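Inositol monophosphatase (Zymomonas mobilis, PDB 4N81) probably hydrolyses phosphate monoesters such as inositol monophosphate with the help of magnesium. Local coordinates at residues D8-A13 and V128-L133; R15-A20 and T103-V108. All coordinates share one frame; numbering follows the deposited sequence.

Interaction 1 of 2, residues D8-A13 and V128-L133; sequences DDIRLA and VGVKDL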
ATOM      1  N   ASP A   8     -18.013  27.988   1.824  1.00 32.41           N
ATOM      2  CA  ASP A   8     -18.948  27.508   0.794  1.00 34.43           C
ATOM      3  C   ASP A   8     -18.269  26.555  -0.188  1.00 29.51           C
ATOM      4  O   ASP A   8     -18.832  25.506  -0.585  1.00 31.09           O
ATOM      5  CB  ASP A   8     -19.517  28.681   0.001  1.00 41.28           C
ATOM      6  CG  ASP A   8     -20.640  29.394   0.737  1.00 53.03           C
ATOM      7  OD1 ASP A   8     -21.265  28.759   1.624  1.00 56.60           O
ATOM      8  OD2 ASP A   8     -20.894  30.579   0.421  1.00 55.12           O
ATOM      9  N   ASP A   9     -17.032  26.918  -0.552  1.00 28.55           N
ATOM     10  CA  ASP A   9     -16.232  26.082  -1.438  1.00 25.47           C
ATOM     11  C   ASP A   9     -15.848  24.766  -0.777  1.00 29.00           C
ATOM     12  O   ASP A   9     -15.739  23.723  -1.457  1.00 23.01           O
ATOM     13  CB  ASP A   9     -14.964  26.817  -1.905  1.00 26.02           C
ATOM     14  CG  ASP A   9     -15.283  28.021  -2.806  1.00 28.74           C
ATOM     15  OD1 ASP A   9     -14.547  29.035  -2.750  1.00 29.64           O
ATOM     16  OD2 ASP A   9     -16.245  27.924  -3.605  1.00 28.66           O
ATOM     17  N   ILE A  10     -15.646  24.787   0.537  1.00 25.24           N
ATOM     18  CA  ILE A  10     -15.334  23.525   1.239  1.00 22.19           C
ATOM     19  C   ILE A  10     -16.548  22.601   1.190  1.00 22.68           C
ATOM     20  O   ILE A  10     -16.442  21.380   0.960  1.00 22.44           O
ATOM     21  CB  ILE A  10     -14.988  23.809   2.707  1.00 25.04           C
ATOM     22  CG1 ILE A  10     -13.616  24.485   2.819  1.00 26.61           C
ATOM     23  CG2 ILE A  10     -14.929  22.527   3.538  1.00 25.10           C
ATOM     24  CD1 ILE A  10     -13.473  25.212   4.182  1.00 29.76           C
ATOM     25  N   ARG A  11     -17.729  23.204   1.356  1.00 25.95           N
ATOM     26  CA  ARG A  11     -18.929  22.381   1.312  1.00 24.99           C
ATOM     27  C   ARG A  11     -19.141  21.756  -0.090  1.00 25.78           C
ATOM     28  O   ARG A  11     -19.453  20.559  -0.244  1.00 28.19           O
ATOM     29  CB  ARG A  11     -20.147  23.232   1.740  1.00 27.02           C
ATOM     30  CG  ARG A  11     -21.457  22.447   1.757  1.00 43.41           C
ATOM     31  CD  ARG A  11     -22.636  23.372   2.224  1.00 64.30           C
ATOM     32  NE  ARG A  11     -22.175  24.389   3.177  1.00 64.88           N
ATOM     33  CZ  ARG A  11     -22.172  25.701   2.936  1.00 67.41           C
ATOM     34  NH1 ARG A  11     -22.624  26.165   1.770  1.00 68.77           N
ATOM     35  NH2 ARG A  11     -21.730  26.555   3.860  1.00 66.48           N
ATOM     36  N   LEU A  12     -18.907  22.566  -1.121  1.00 25.76           N
ATOM     37  CA  LEU A  12     -19.000  22.044  -2.479  1.00 26.69           C
ATOM     38  C   LEU A  12     -17.947  20.934  -2.677  1.00 26.99           C
ATOM     39  O   LEU A  12     -18.222  19.897  -3.270  1.00 22.95           O
ATOM     40  CB  LEU A  12     -18.705  23.168  -3.481  1.00 27.47           C
ATOM     41  CG  LEU A  12     -18.797  22.821  -4.977  1.00 33.13           C
ATOM     42  CD1 LEU A  12     -20.123  22.131  -5.241  1.00 33.43           C
ATOM     43  CD2 LEU A  12     -18.665  24.075  -5.882  1.00 28.36           C
ATOM     44  N   ALA A  13     -16.760  21.123  -2.112  1.00 25.13           N
ATOM     45  CA  ALA A  13     -15.676  20.172  -2.351  1.00 22.45           C
ATOM     46  C   ALA A  13     -16.037  18.814  -1.754  1.00 20.61           C
ATOM     47  O   ALA A  13     -15.820  17.754  -2.386  1.00 19.10           O
ATOM     48  CB  ALA A  13     -14.362  20.713  -1.777  1.00 20.67           C
ATOM     49  N   VAL A 128      -8.962  17.030   4.647  1.00 13.52           N
ATOM     50  CA  VAL A 128      -9.394  18.318   4.103  1.00 14.22           C
ATOM     51  C   VAL A 128      -8.413  19.385   4.573  1.00 16.09           C
ATOM     52  O   VAL A 128      -8.212  19.547   5.789  1.00 14.28           O
ATOM     53  CB  VAL A 128     -10.780  18.716   4.639  1.00 18.26           C
ATOM     54  CG1 VAL A 128     -11.243  20.037   3.973  1.00 16.83           C
ATOM     55  CG2 VAL A 128     -11.774  17.573   4.377  1.00 15.85           C
ATOM     56  N   GLY A 129      -7.826  20.127   3.623  1.00 14.81           N
ATOM     57  CA  GLY A 129      -6.932  21.232   3.961  1.00 15.55           C
ATOM     58  C   GLY A 129      -7.404  22.531   3.333  1.00 17.64           C
ATOM     59  O   GLY A 129      -8.003  22.522   2.235  1.00 16.95           O
ATOM     60  N   VAL A 130      -7.168  23.659   4.008  1.00 15.84           N
ATOM     61  CA  VAL A 130      -7.648  24.945   3.495  1.00 17.01           C
ATOM     62  C   VAL A 130      -6.681  25.994   4.031  1.00 18.14           C
ATOM     63  O   VAL A 130      -6.145  25.851   5.156  1.00 17.04           O
ATOM     64  CB  VAL A 130      -9.053  25.334   4.069  1.00 21.46           C
ATOM     65  CG1 VAL A 130      -9.591  26.581   3.387  1.00 19.61           C
ATOM     66  CG2 VAL A 130     -10.044  24.199   3.962  1.00 27.44           C
ATOM     67  N   LYS A 131      -6.532  27.071   3.278  1.00 17.86           N
ATOM     68  CA  LYS A 131      -5.489  28.052   3.514  1.00 20.74           C
ATOM     69  C   LYS A 131      -5.623  28.643   4.927  1.00 22.76           C
ATOM     70  O   LYS A 131      -4.629  28.972   5.561  1.00 24.44           O
ATOM     71  CB  LYS A 131      -5.686  29.167   2.464  1.00 26.44           C
ATOM     72  CG  LYS A 131      -4.965  30.467   2.704  1.00 32.26           C
ATOM     73  CD  LYS A 131      -5.296  31.457   1.572  1.00 38.42           C
ATOM     74  CE  LYS A 131      -4.535  32.767   1.710  1.00 46.00           C
ATOM     75  NZ  LYS A 131      -4.598  33.536   0.421  1.00 52.13           N
ATOM     76  N   ASP A 132      -6.843  28.754   5.434  1.00 23.17           N
ATOM     77  CA  ASP A 132      -7.021  29.483   6.697  1.00 28.05           C
ATOM     78  C   ASP A 132      -7.492  28.622   7.894  1.00 31.07           C
ATOM     79  O   ASP A 132      -8.002  29.142   8.874  1.00 27.94           O
ATOM     80  CB  ASP A 132      -7.884  30.761   6.523  1.00 33.05           C
ATOM     81  CG  ASP A 132      -9.262  30.491   5.904  1.00 34.29           C
ATOM     82  OD1 ASP A 132      -9.628  29.319   5.672  1.00 34.76           O
ATOM     83  OD2 ASP A 132      -9.998  31.470   5.666  1.00 32.19           O
ATOM     84  N   LEU A 133      -7.384  27.303   7.782  1.00 25.84           N
ATOM     85  CA  LEU A 133      -7.783  26.422   8.867  1.00 25.26           C
ATOM     86  C   LEU A 133      -6.775  25.289   9.031  1.00 20.52           C
ATOM     87  O   LEU A 133      -6.059  24.948   8.087  1.00 21.31           O
ATOM     88  CB  LEU A 133      -9.145  25.783   8.590  1.00 31.22           C
ATOM     89  CG  LEU A 133     -10.405  26.521   9.039  1.00 41.27           C
ATOM     90  CD1 LEU A 133     -10.214  27.364  10.306  1.00 37.83           C
ATOM     91  CD2 LEU A 133     -10.751  27.367   7.922  1.00 47.90           C
TER

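Interaction 2 of 2, residues R15-A20 and T103-V108; sequences RLADVA and TLIALV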
ATOM      1  N   ARG A  15     -19.055  17.780  -1.455  1.00 22.89           N
ATOM      2  CA  ARG A  15     -20.084  17.199  -2.335  1.00 24.89           C
ATOM      3  C   ARG A  15     -19.475  16.530  -3.573  1.00 22.11           C
ATOM      4  O   ARG A  15     -19.890  15.431  -3.979  1.00 21.98           O
ATOM      5  CB  ARG A  15     -21.137  18.280  -2.718  1.00 29.47           C
ATOM      6  CG  ARG A  15     -22.109  17.857  -3.826  1.00 40.82           C
ATOM      7  CD  ARG A  15     -23.522  18.470  -3.683  1.00 52.36           C
ATOM      8  NE  ARG A  15     -23.741  19.771  -4.328  1.00 59.35           N
ATOM      9  CZ  ARG A  15     -23.574  20.955  -3.728  1.00 62.90           C
ATOM     10  NH1 ARG A  15     -23.128  21.011  -2.470  1.00 65.52           N
ATOM     11  NH2 ARG A  15     -23.818  22.090  -4.390  1.00 59.21           N
ATOM     12  N   LEU A  16     -18.427  17.152  -4.121  1.00 24.07           N
ATOM     13  CA  LEU A  16     -17.757  16.575  -5.277  1.00 21.99           C
ATOM     14  C   LEU A  16     -17.095  15.268  -4.876  1.00 19.36           C
ATOM     15  O   LEU A  16     -17.142  14.273  -5.611  1.00 19.07           O
ATOM     16  CB  LEU A  16     -16.710  17.553  -5.823  1.00 23.16           C
ATOM     17  CG  LEU A  16     -17.277  18.904  -6.311  1.00 24.44           C
ATOM     18  CD1 LEU A  16     -16.115  19.772  -6.731  1.00 24.65           C
ATOM     19  CD2 LEU A  16     -18.239  18.741  -7.481  1.00 26.70           C
ATOM     20  N   ALA A  17     -16.514  15.235  -3.680  1.00 18.56           N
ATOM     21  CA  ALA A  17     -15.863  13.993  -3.277  1.00 17.31           C
ATOM     22  C   ALA A  17     -16.874  12.878  -3.095  1.00 18.44           C
ATOM     23  O   ALA A  17     -16.591  11.707  -3.476  1.00 17.54           O
ATOM     24  CB  ALA A  17     -14.990  14.164  -2.006  1.00 17.84           C
ATOM     25  N   ASP A  18     -18.052  13.227  -2.570  1.00 18.82           N
ATOM     26  CA  ASP A  18     -19.107  12.219  -2.367  1.00 21.08           C
ATOM     27  C   ASP A  18     -19.623  11.661  -3.692  1.00 22.25           C
ATOM     28  O   ASP A  18     -19.819  10.440  -3.871  1.00 20.97           O
ATOM     29  CB  ASP A  18     -20.337  12.825  -1.662  1.00 23.06           C
ATOM     30  CG  ASP A  18     -20.050  13.216  -0.213  1.00 28.52           C
ATOM     31  OD1 ASP A  18     -19.008  12.768   0.325  1.00 25.93           O
ATOM     32  OD2 ASP A  18     -20.884  13.959   0.372  1.00 24.02           O
ATOM     33  N   VAL A  19     -19.801  12.574  -4.646  1.00 24.55           N
ATOM     34  CA  VAL A  19     -20.311  12.169  -5.940  1.00 25.52           C
ATOM     35  C   VAL A  19     -19.312  11.243  -6.650  1.00 21.09           C
ATOM     36  O   VAL A  19     -19.674  10.133  -7.207  1.00 21.26           O
ATOM     37  CB  VAL A  19     -20.650  13.435  -6.749  1.00 24.92           C
ATOM     38  CG1 VAL A  19     -20.816  13.119  -8.223  1.00 27.42           C
ATOM     39  CG2 VAL A  19     -21.922  14.122  -6.130  1.00 24.36           C
ATOM     40  N   ALA A  20     -18.043  11.650  -6.575  1.00 18.93           N
ATOM     41  CA  ALA A  20     -17.010  10.811  -7.186  1.00 19.75           C
ATOM     42  C   ALA A  20     -16.927   9.429  -6.507  1.00 21.32           C
ATOM     43  O   ALA A  20     -16.779   8.379  -7.190  1.00 19.07           O
ATOM     44  CB  ALA A  20     -15.620  11.521  -7.103  1.00 16.95           C
ATOM     45  N   THR A 103      -9.430  10.214  -4.507  1.00 11.70           N
ATOM     46  CA  THR A 103      -9.923  11.303  -5.337  1.00 12.47           C
ATOM     47  C   THR A 103      -9.260  12.562  -4.787  1.00 14.07           C
ATOM     48  O   THR A 103      -9.295  12.815  -3.578  1.00 13.41           O
ATOM     49  CB  THR A 103     -11.436  11.411  -5.176  1.00 13.38           C
ATOM     50  OG1 THR A 103     -12.047  10.220  -5.704  1.00 14.93           O
ATOM     51  CG2 THR A 103     -11.991  12.678  -5.923  1.00 14.39           C
ATOM     52  N   LEU A 104      -8.701  13.386  -5.666  1.00 15.36           N
ATOM     53  CA  LEU A 104      -8.146  14.676  -5.241  1.00 12.68           C
ATOM     54  C   LEU A 104      -9.004  15.782  -5.810  1.00 14.08           C
ATOM     55  O   LEU A 104      -9.274  15.784  -7.024  1.00 16.84           O
ATOM     56  CB  LEU A 104      -6.725  14.837  -5.795  1.00 12.19           C
ATOM     57  CG  LEU A 104      -5.732  13.720  -5.459  1.00 11.22           C
ATOM     58  CD1 LEU A 104      -4.309  14.044  -5.966  1.00 10.93           C
ATOM     59  CD2 LEU A 104      -5.699  13.570  -3.924  1.00 11.02           C
ATOM     60  N   ILE A 105      -9.402  16.729  -4.958  1.00 14.25           N
ATOM     61  CA  ILE A 105     -10.111  17.924  -5.436  1.00 15.46           C
ATOM     62  C   ILE A 105      -9.376  19.151  -4.876  1.00 17.03           C
ATOM     63  O   ILE A 105      -9.097  19.225  -3.672  1.00 15.29           O
ATOM     64  CB  ILE A 105     -11.552  17.886  -4.897  1.00 16.27           C
ATOM     65  CG1 ILE A 105     -12.304  16.680  -5.508  1.00 19.93           C
ATOM     66  CG2 ILE A 105     -12.291  19.266  -5.121  1.00 17.70           C
ATOM     67  CD1 ILE A 105     -13.410  16.139  -4.638  1.00 21.94           C
ATOM     68  N   ALA A 106      -9.131  20.151  -5.700  1.00 20.39           N
ATOM     69  CA  ALA A 106      -8.458  21.323  -5.173  1.00 16.36           C
ATOM     70  C   ALA A 106      -9.069  22.568  -5.766  1.00 17.79           C
ATOM     71  O   ALA A 106      -9.588  22.519  -6.877  1.00 19.83           O
ATOM     72  CB  ALA A 106      -6.990  21.259  -5.515  1.00 19.13           C
ATOM     73  N   LEU A 107      -9.043  23.662  -4.996  1.00 18.31           N
ATOM     74  CA  LEU A 107      -9.343  25.002  -5.533  1.00 19.72           C
ATOM     75  C   LEU A 107      -8.018  25.778  -5.511  1.00 20.56           C
ATOM     76  O   LEU A 107      -7.303  25.749  -4.500  1.00 19.22           O
ATOM     77  CB  LEU A 107     -10.351  25.733  -4.639  1.00 20.75           C
ATOM     78  CG  LEU A 107     -10.650  27.188  -5.026  1.00 22.35           C
ATOM     79  CD1 LEU A 107     -11.129  27.278  -6.491  1.00 23.36           C
ATOM     80  CD2 LEU A 107     -11.700  27.812  -4.071  1.00 26.94           C
ATOM     81  N   VAL A 108      -7.732  26.496  -6.612  1.00 20.26           N
ATOM     82  CA  VAL A 108      -6.440  27.088  -6.846  1.00 20.57           C
ATOM     83  C   VAL A 108      -6.711  28.553  -7.195  1.00 21.64           C
ATOM     84  O   VAL A 108      -7.606  28.820  -7.984  1.00 22.84           O
ATOM     85  CB  VAL A 108      -5.744  26.361  -8.017  1.00 19.90           C
ATOM     86  CG1 VAL A 108      -4.509  27.091  -8.437  1.00 19.70           C
ATOM     87  CG2 VAL A 108      -5.379  24.946  -7.617  1.00 18.06           C
TER
HETATM   88  O   HOH W   1     -14.055  10.042  -3.824  1.00 16.58           O

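Interaction 1 of 2, residues D8-A13 and V128-L133
Ile10, on the first turn of helix 7-24, reaches across to Val130 at the end of strand 125-130, and this one isoleucine carries the whole helical side of the contact. From CB the side chain forks. The CG2 branch, anti to the backbone N, heads for Val128 and stops at a loose 4.5 Å from its CG1. The other branch does more. CG1 lies anti to the carbonyl carbon (chi1 -72°) and approaches Val130 CG2 to 3.8 Å. Beyond it the chain stays extended, and the terminal CD1 of Ile10 settles at 3.6 Å from that same Val130 CG2, with Val130 CG1 farther off at 4.2 Å. The methyl of Val130 that does the touching is thus the one beside its own backbone N, and it lies against the CG1-CD1 bond rather than a single carbon. Everything here is aliphatic and the buried surface is modest, 115 Å².

Past Val130 the chain folds into a type I turn to Leu133, closed by Leu133 N bonding Val130 O at 3.2 Å. On the helix, Arg11 NH1 makes a salt bridge to Asp8 OD1 at 2.9 Å, one turn back and on a solvent-exposed side. Ser4, in the N-terminal loop, touches both Ile10 and Val130, and its hydroxyl bonds the carboxylate of Asp132. Leu115 of strand 112-120 also meets Ile10, while Leu12 turns to helix 42-61 and Trp83 of strand 81-86; the start of helix 7-24 therefore lies on the large mixed sheet and also touches helix 42-61 through Leu12.

Interaction 2 of 2, residues R15-A20 and T103-V108
Helix 7-24 lies over a face of the large mixed sheet, and here its middle packs on an inner strand, 102-109, between 81-86 and 112-120. The short segments run nearly antiparallel, at 156°, with axes 9.1 Å apart. Ile105 gives the largest share of the contact. Its CG1 stands anti to the carbonyl carbon (chi1 -65°), which sends CD1 out from the strand onto the helix backbone: Ile105 CD1 comes within 3.4 Å of Ala17 N and 3.7 Å of Ala17 CB. Ile105 CD1 also meets Leu16 CB at 3.8 Å, while Leu16 CD1 comes only loosely near Ile105 CG2, the two side chains crossing at an angle.

One turn on, Ala20 CB rests 4.0 Å from Thr103 CG2, the methyl anti to Thr103's own backbone N, with OG1 beside that N. The hydroxyl does polar work. A water donates to Thr103 OG1 at 2.8 Å and to Ala17 O at 3.1 Å, tying strand to helix, and OG1 also hydrogen-bonds Pro87 O. Pro87 lies between Asp86 and Ile88, both predicted magnesium ligands, and the Thr103 side chain is about 6 Å from that of Ile88 (nearest atoms). Leu16 and Ala20 also touch helix 42-61, completing the pair of helices packed against the sheet that is characteristic of the inositol monophosphatase fold.

Both interactions lay helix 7-24 on the same mixed sheet, with centres 11 Å apart. Interaction 1 takes its first turns to strand 125-130, where the contact is only partly buried and consists of a few aliphatic carbons. Interaction 2 takes the next turns to strand 102-109, where every touching residue is buried and apolar packing is joined by a water bridge near the predicted metal site. The two meet directly: Ala13 O lies 3.7 Å from Ile105 CD1, and Asp9 OD1 packs 3.4 Å from Leu107 CD2. Asp9, buried, is paired with Arg62 and Arg81 in salt bridges beside these apolar contacts.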